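Local coordinates for Fe(2+) transporter FeoB (Escherichia coli, PDB 3I8X), which drives GTP-dependent ferrous iron uptake across the inner membrane, the present chain being its cytoplasmic, GTP-binding N-terminal domain, at residues D94-E99 with L119-I124; C115-N120 with L141-I146. All coordinates share one frame; numbering follows the deposited sequence. Where two conformers were deposited one is given.

Contact 1: D94-E99 with L119-I124; sequences DASNLE and LNMLDI. With GDP (guanosine-5'-diphosphate), chain D.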
# COMPACT_ATOMS: atom_id res chain seq x y z
N ASP A 94 4.91 -5.70 -9.65
CA ASP A 94 5.71 -6.33 -10.68
C ASP A 94 5.57 -7.82 -10.42
O ASP A 94 6.01 -8.31 -9.37
CB ASP A 94 7.15 -5.78 -10.59
CG ASP A 94 8.19 -6.65 -11.30
OD1 ASP A 94 7.85 -7.48 -12.17
OD2 ASP A 94 9.38 -6.44 -10.99
N ALA A 95 4.90 -8.52 -11.33
CA ALA A 95 4.66 -9.97 -11.20
C ALA A 95 5.94 -10.83 -11.22
O ALA A 95 5.92 -11.98 -10.76
CB ALA A 95 3.68 -10.45 -12.29
N SER A 96 7.04 -10.26 -11.71
CA SER A 96 8.31 -10.96 -11.80
C SER A 96 9.10 -10.93 -10.49
O SER A 96 10.04 -11.70 -10.32
CB SER A 96 9.13 -10.42 -12.98
OG SER A 96 9.62 -9.10 -12.74
N ASN A 97 8.66 -10.09 -9.56
CA ASN A 97 9.24 -9.97 -8.25
C ASN A 97 8.12 -9.82 -7.28
O ASN A 97 8.04 -8.84 -6.57
CB ASN A 97 10.15 -8.75 -8.19
CG ASN A 97 11.43 -8.97 -8.92
OD1 ASN A 97 12.33 -9.61 -8.39
ND2 ASN A 97 11.53 -8.48 -10.16
N LEU A 98 7.25 -10.82 -7.22
CA LEU A 98 5.97 -10.70 -6.52
C LEU A 98 6.16 -10.51 -5.03
O LEU A 98 5.55 -9.61 -4.42
CB LEU A 98 5.04 -11.90 -6.82
CG LEU A 98 3.64 -11.85 -6.19
CD1 LEU A 98 2.90 -10.66 -6.73
CD2 LEU A 98 2.84 -13.14 -6.39
N GLU A 99 7.01 -11.35 -4.44
CA GLU A 99 7.15 -11.41 -2.98
C GLU A 99 7.72 -10.14 -2.39
O GLU A 99 7.26 -9.66 -1.33
CB GLU A 99 8.03 -12.59 -2.58
CG GLU A 99 8.28 -12.71 -1.08
CD GLU A 99 8.62 -14.14 -0.65
OE1 GLU A 99 8.78 -15.01 -1.55
OE2 GLU A 99 8.74 -14.38 0.59
N LEU A 119 -1.42 -5.88 -11.67
CA LEU A 119 -0.34 -6.89 -11.74
C LEU A 119 0.38 -6.75 -13.07
O LEU A 119 -0.10 -7.21 -14.11
CB LEU A 119 -0.86 -8.33 -11.54
CG LEU A 119 0.18 -9.42 -11.18
CD1 LEU A 119 0.86 -9.16 -9.82
CD2 LEU A 119 -0.44 -10.80 -11.16
N ASN A 120 1.54 -6.12 -13.02
CA ASN A 120 2.29 -5.74 -14.20
C ASN A 120 3.47 -6.69 -14.49
O ASN A 120 3.81 -7.54 -13.69
CB ASN A 120 2.83 -4.31 -13.94
CG ASN A 120 2.83 -3.45 -15.17
OD1 ASN A 120 2.40 -3.84 -16.25
ND2 ASN A 120 3.31 -2.24 -15.01
N MET A 121 4.10 -6.50 -15.66
CA MET A 121 5.31 -7.22 -16.07
C MET A 121 5.07 -8.73 -16.14
O MET A 121 5.86 -9.55 -15.66
CB MET A 121 6.48 -6.87 -15.15
CG MET A 121 6.48 -5.42 -14.70
SD MET A 121 7.81 -4.42 -15.28
CE MET A 121 9.06 -4.97 -14.12
N LEU A 122 3.94 -9.05 -16.76
CA LEU A 122 3.41 -10.41 -16.82
C LEU A 122 4.16 -11.26 -17.83
O LEU A 122 4.45 -12.42 -17.57
CB LEU A 122 1.92 -10.37 -17.17
CG LEU A 122 0.95 -10.15 -16.01
CD1 LEU A 122 -0.47 -10.05 -16.60
CD2 LEU A 122 1.05 -11.28 -14.96
N ASP A 123 4.46 -10.67 -18.98
CA ASP A 123 5.37 -11.26 -19.98
C ASP A 123 6.76 -11.58 -19.40
O ASP A 123 7.32 -12.65 -19.65
CB ASP A 123 5.49 -10.35 -21.21
CG ASP A 123 5.50 -8.86 -20.84
OD1 ASP A 123 5.28 -8.04 -21.75
OD2 ASP A 123 5.71 -8.52 -19.65
N ILE A 124 7.30 -10.66 -18.62
CA ILE A 124 8.54 -10.91 -17.88
C ILE A 124 8.40 -12.09 -16.92
O ILE A 124 9.29 -12.94 -16.87
CB ILE A 124 9.01 -9.66 -17.09
CG1 ILE A 124 9.04 -8.43 -18.02
CG2 ILE A 124 10.36 -9.94 -16.41
CD1 ILE A 124 9.73 -7.22 -17.46
PB GDP D . 8.43 3.07 -12.91
O1B GDP D . 9.72 3.40 -12.23
O2B GDP D . 7.64 2.30 -11.90
O3B GDP D . 7.82 4.42 -13.18
O3A GDP D . 8.62 2.18 -14.24
PA GDP D . 8.45 2.54 -15.84
O1A GDP D . 9.39 3.60 -16.39
O2A GDP D . 7.05 2.69 -16.37
O5' GDP D . 8.90 1.13 -16.48
C5' GDP D . 10.21 0.61 -16.36
C4' GDP D . 10.57 -0.07 -17.69
O4' GDP D . 9.75 -1.22 -17.85
C3' GDP D . 10.27 0.81 -18.89
O3' GDP D . 11.22 0.62 -19.93
C2' GDP D . 8.91 0.37 -19.39
O2' GDP D . 8.76 0.63 -20.79
C1' GDP D . 8.90 -1.10 -19.01
N9 GDP D . 7.54 -1.65 -18.70
C8 GDP D . 6.52 -1.06 -18.06
N7 GDP D . 5.46 -1.92 -17.97
C5 GDP D . 5.80 -3.08 -18.55
C6 GDP D . 5.17 -4.40 -18.81
O6 GDP D . 4.01 -4.65 -18.45
N1 GDP D . 5.88 -5.34 -19.43
C2 GDP D . 7.14 -5.10 -19.85
N2 GDP D . 7.82 -6.06 -20.48
N3 GDP D . 7.80 -3.92 -19.67
C4 GDP D . 7.19 -2.89 -19.03

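Contact 2: C115-N120 with L141-I146; sequences CIVALN and LGCPVI. With GDP (guanosine-5'-diphosphate), chain D.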
# COMPACT_ATOMS: atom_id res chain seq x y z
N CYS A 115 -8.40 -0.54 -2.60
CA CYS A 115 -7.23 -0.86 -3.41
C CYS A 115 -7.59 -1.73 -4.59
O CYS A 115 -8.42 -2.60 -4.50
CB CYS A 115 -6.19 -1.56 -2.53
SG CYS A 115 -4.56 -1.77 -3.29
N ILE A 116 -6.94 -1.45 -5.72
CA ILE A 116 -6.90 -2.31 -6.87
C ILE A 116 -5.43 -2.57 -7.20
O ILE A 116 -4.64 -1.63 -7.40
CB ILE A 116 -7.56 -1.69 -8.07
CG1 ILE A 116 -9.04 -1.40 -7.78
CG2 ILE A 116 -7.39 -2.64 -9.30
CD1 ILE A 116 -9.65 -0.49 -8.78
N VAL A 117 -5.06 -3.85 -7.24
CA VAL A 117 -3.73 -4.25 -7.64
C VAL A 117 -3.67 -4.34 -9.16
O VAL A 117 -4.42 -5.12 -9.77
CB VAL A 117 -3.34 -5.64 -6.98
CG1 VAL A 117 -2.07 -6.18 -7.58
CG2 VAL A 117 -3.22 -5.49 -5.49
N ALA A 118 -2.80 -3.53 -9.77
CA ALA A 118 -2.44 -3.72 -11.19
C ALA A 118 -1.20 -4.62 -11.27
O ALA A 118 -0.08 -4.18 -10.95
CB ALA A 118 -2.20 -2.36 -11.91
N LEU A 119 -1.42 -5.88 -11.67
CA LEU A 119 -0.34 -6.89 -11.74
C LEU A 119 0.38 -6.75 -13.07
O LEU A 119 -0.10 -7.21 -14.11
CB LEU A 119 -0.86 -8.33 -11.54
CG LEU A 119 0.18 -9.42 -11.18
CD1 LEU A 119 0.86 -9.16 -9.82
CD2 LEU A 119 -0.44 -10.80 -11.16
N ASN A 120 1.54 -6.12 -13.02
CA ASN A 120 2.29 -5.74 -14.20
C ASN A 120 3.47 -6.69 -14.49
O ASN A 120 3.81 -7.54 -13.69
CB ASN A 120 2.83 -4.31 -13.94
CG ASN A 120 2.83 -3.45 -15.17
OD1 ASN A 120 2.40 -3.84 -16.25
ND2 ASN A 120 3.31 -2.24 -15.01
N LEU A 141 -5.75 -11.28 -0.66
CA LEU A 141 -5.50 -9.85 -0.48
C LEU A 141 -6.76 -9.11 -0.09
O LEU A 141 -6.70 -8.06 0.56
CB LEU A 141 -4.92 -9.26 -1.78
CG LEU A 141 -3.52 -9.66 -2.27
CD1 LEU A 141 -3.09 -8.77 -3.44
CD2 LEU A 141 -2.47 -9.61 -1.15
N GLY A 142 -7.91 -9.64 -0.52
CA GLY A 142 -9.21 -9.06 -0.21
C GLY A 142 -9.47 -7.89 -1.11
O GLY A 142 -10.25 -6.99 -0.79
N CYS A 143 -8.79 -7.85 -2.24
CA CYS A 143 -9.00 -6.75 -3.17
C CYS A 143 -8.82 -7.29 -4.57
O CYS A 143 -8.26 -8.37 -4.72
CB CYS A 143 -8.04 -5.61 -2.86
SG CYS A 143 -6.36 -5.90 -3.37
N PRO A 144 -9.33 -6.57 -5.58
CA PRO A 144 -9.15 -6.96 -6.97
C PRO A 144 -7.70 -7.03 -7.42
O PRO A 144 -6.87 -6.23 -6.99
CB PRO A 144 -9.91 -5.87 -7.75
CG PRO A 144 -10.80 -5.25 -6.77
CD PRO A 144 -10.17 -5.36 -5.46
N VAL A 145 -7.40 -8.00 -8.27
CA VAL A 145 -6.09 -8.14 -8.89
C VAL A 145 -6.33 -8.17 -10.40
O VAL A 145 -6.98 -9.07 -10.91
CB VAL A 145 -5.29 -9.40 -8.38
CG1 VAL A 145 -3.96 -9.52 -9.10
CG2 VAL A 145 -5.02 -9.30 -6.87
N ILE A 146 -5.85 -7.12 -11.09
CA ILE A 146 -6.07 -6.96 -12.53
C ILE A 146 -4.74 -7.17 -13.28
O ILE A 146 -3.79 -6.42 -13.08
CB ILE A 146 -6.69 -5.56 -12.85
CG1 ILE A 146 -7.90 -5.25 -11.95
CG2 ILE A 146 -7.09 -5.46 -14.28
CD1 ILE A 146 -9.05 -6.17 -12.16
PB GDP D . 8.43 3.07 -12.91
O1B GDP D . 9.72 3.40 -12.23
O2B GDP D . 7.64 2.30 -11.90
O3B GDP D . 7.82 4.42 -13.18
O3A GDP D . 8.62 2.18 -14.24
PA GDP D . 8.45 2.54 -15.84
O1A GDP D . 9.39 3.60 -16.39
O2A GDP D . 7.05 2.69 -16.37
O5' GDP D . 8.90 1.13 -16.48
C5' GDP D . 10.21 0.61 -16.36
C4' GDP D . 10.57 -0.07 -17.69
O4' GDP D . 9.75 -1.22 -17.85
C3' GDP D . 10.27 0.81 -18.89
O3' GDP D . 11.22 0.62 -19.93
C2' GDP D . 8.91 0.37 -19.39
O2' GDP D . 8.76 0.63 -20.79
C1' GDP D . 8.90 -1.10 -19.01
N9 GDP D . 7.54 -1.65 -18.70
C8 GDP D . 6.52 -1.06 -18.06
N7 GDP D . 5.46 -1.92 -17.97
C5 GDP D . 5.80 -3.08 -18.55
C6 GDP D . 5.17 -4.40 -18.81
O6 GDP D . 4.01 -4.65 -18.45
N1 GDP D . 5.88 -5.34 -19.43
C2 GDP D . 7.14 -5.10 -19.85
N2 GDP D . 7.82 -6.06 -20.48
N3 GDP D . 7.80 -3.92 -19.67
C4 GDP D . 7.19 -2.89 -19.03

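Contact 1: D94-E99 with L119-I124
With CG of Asp94 anti to the backbone N (chi1 162°) and the Met121 chain bent at chi2 (-114°) and again at chi3, the methionine curls against the aspartate carboxylate, its CE lying 3.4 Å from Asp94 CG. The backbones join as well: Ala95 N donates to Asn120 O at 2.8 Å, nearly straight at 168°, beside the parallel bridge of Asp94 with Asn120. Asp94 OD1 accepts from Ser96 N at 2.9 Å, from above the carboxylate plane, which closes an Asx turn. Asn97 ND2 reaches the other oxygen, OD2, so both carboxylate oxygens accept bonds from the turn that follows. Ser96 CB meets Ile124 CG2 at 3.7 Å, while Ala95 CB touches both Leu119 CG and Leu122 CD2, which lie side by side against it. Segment 119-124 itself carries the guanine site, Asn120-Met121-Leu122-Asp123, at the position of the NKxD (G4) motif of GTPases: GDP N1 donates to Asp123 OD2 at 3.2 Å, Met121 N gives O6 a weak bond, and Asn120 ND2 is held by Ser14 O. The contact spans the carboxyl ends of neighbouring parallel strands 88-94 and 115-120, where the chain turns into helices 98-110 and 122-126; Leu98 also touches helix 240-259.

Contact 2: C115-N120 with L141-I146
Val117 faces Val145 across a parallel bridge with a CA-CA separation of 4.7 Å, the two side chains lying side by side and pointing the same way. From the backbone outward, Val117 CB lies 3.6 Å from Pro144 O and 4.0 Å from Val145 CG2. Its CG1 branch, anti to the backbone N (chi1 170°), meets Val145 CG1, whereas CG2 turns to what precedes the strand, touching Cys143 SG of the loop at 3.8 Å and, at 3.9 Å, CD1 of Leu141, the last residue of helix 134-141. The leucine side chain crosses it at about a right angle. Three backbone bonds fix the register. Val117 N donates to Pro144 O, Ile146 N to Val117 O at 2.8 Å and 177°, and Leu119 N to Ile146 O at 2.8 Å; Val117 thus uses both its N-H and its carbonyl on the same neighbour. On the sheet face bearing Ala118 and Ile146, Ile116 CG2 packs against Ile146 CG1 at 3.8 Å, and helix 156-164 covers both isoleucines. Helix 98-110 lies on the Val117 face. This parallel pairing of next-to-edge strand 115-120 with edge strand 145-147, helices on both faces, is typical of the three-layer alpha/beta fold of the GTPase (G) domain in P-loop NTPases.

In the fold
Both contacts are buried and share strand 115-120, but they use different parts of it, their centres about 12 Å apart. Contact 1 takes its carboxyl end and pairs it with strand 88-94; contact 2 takes most of its length and pairs it with 145-147, so the strand has neighbours on both edges. The chemistry changes along it. Contact 2, its centre about 11 Å from the centre of the chain against about 16 Å for contact 1, joins by three backbone bonds and aliphatic packing. Contact 1 has one backbone bond and some aliphatic packing too, but adds carboxylate and amide groups and the nucleotide. Asn120, shared by both, meets nothing of 141-146 and belongs to the guanine-binding end.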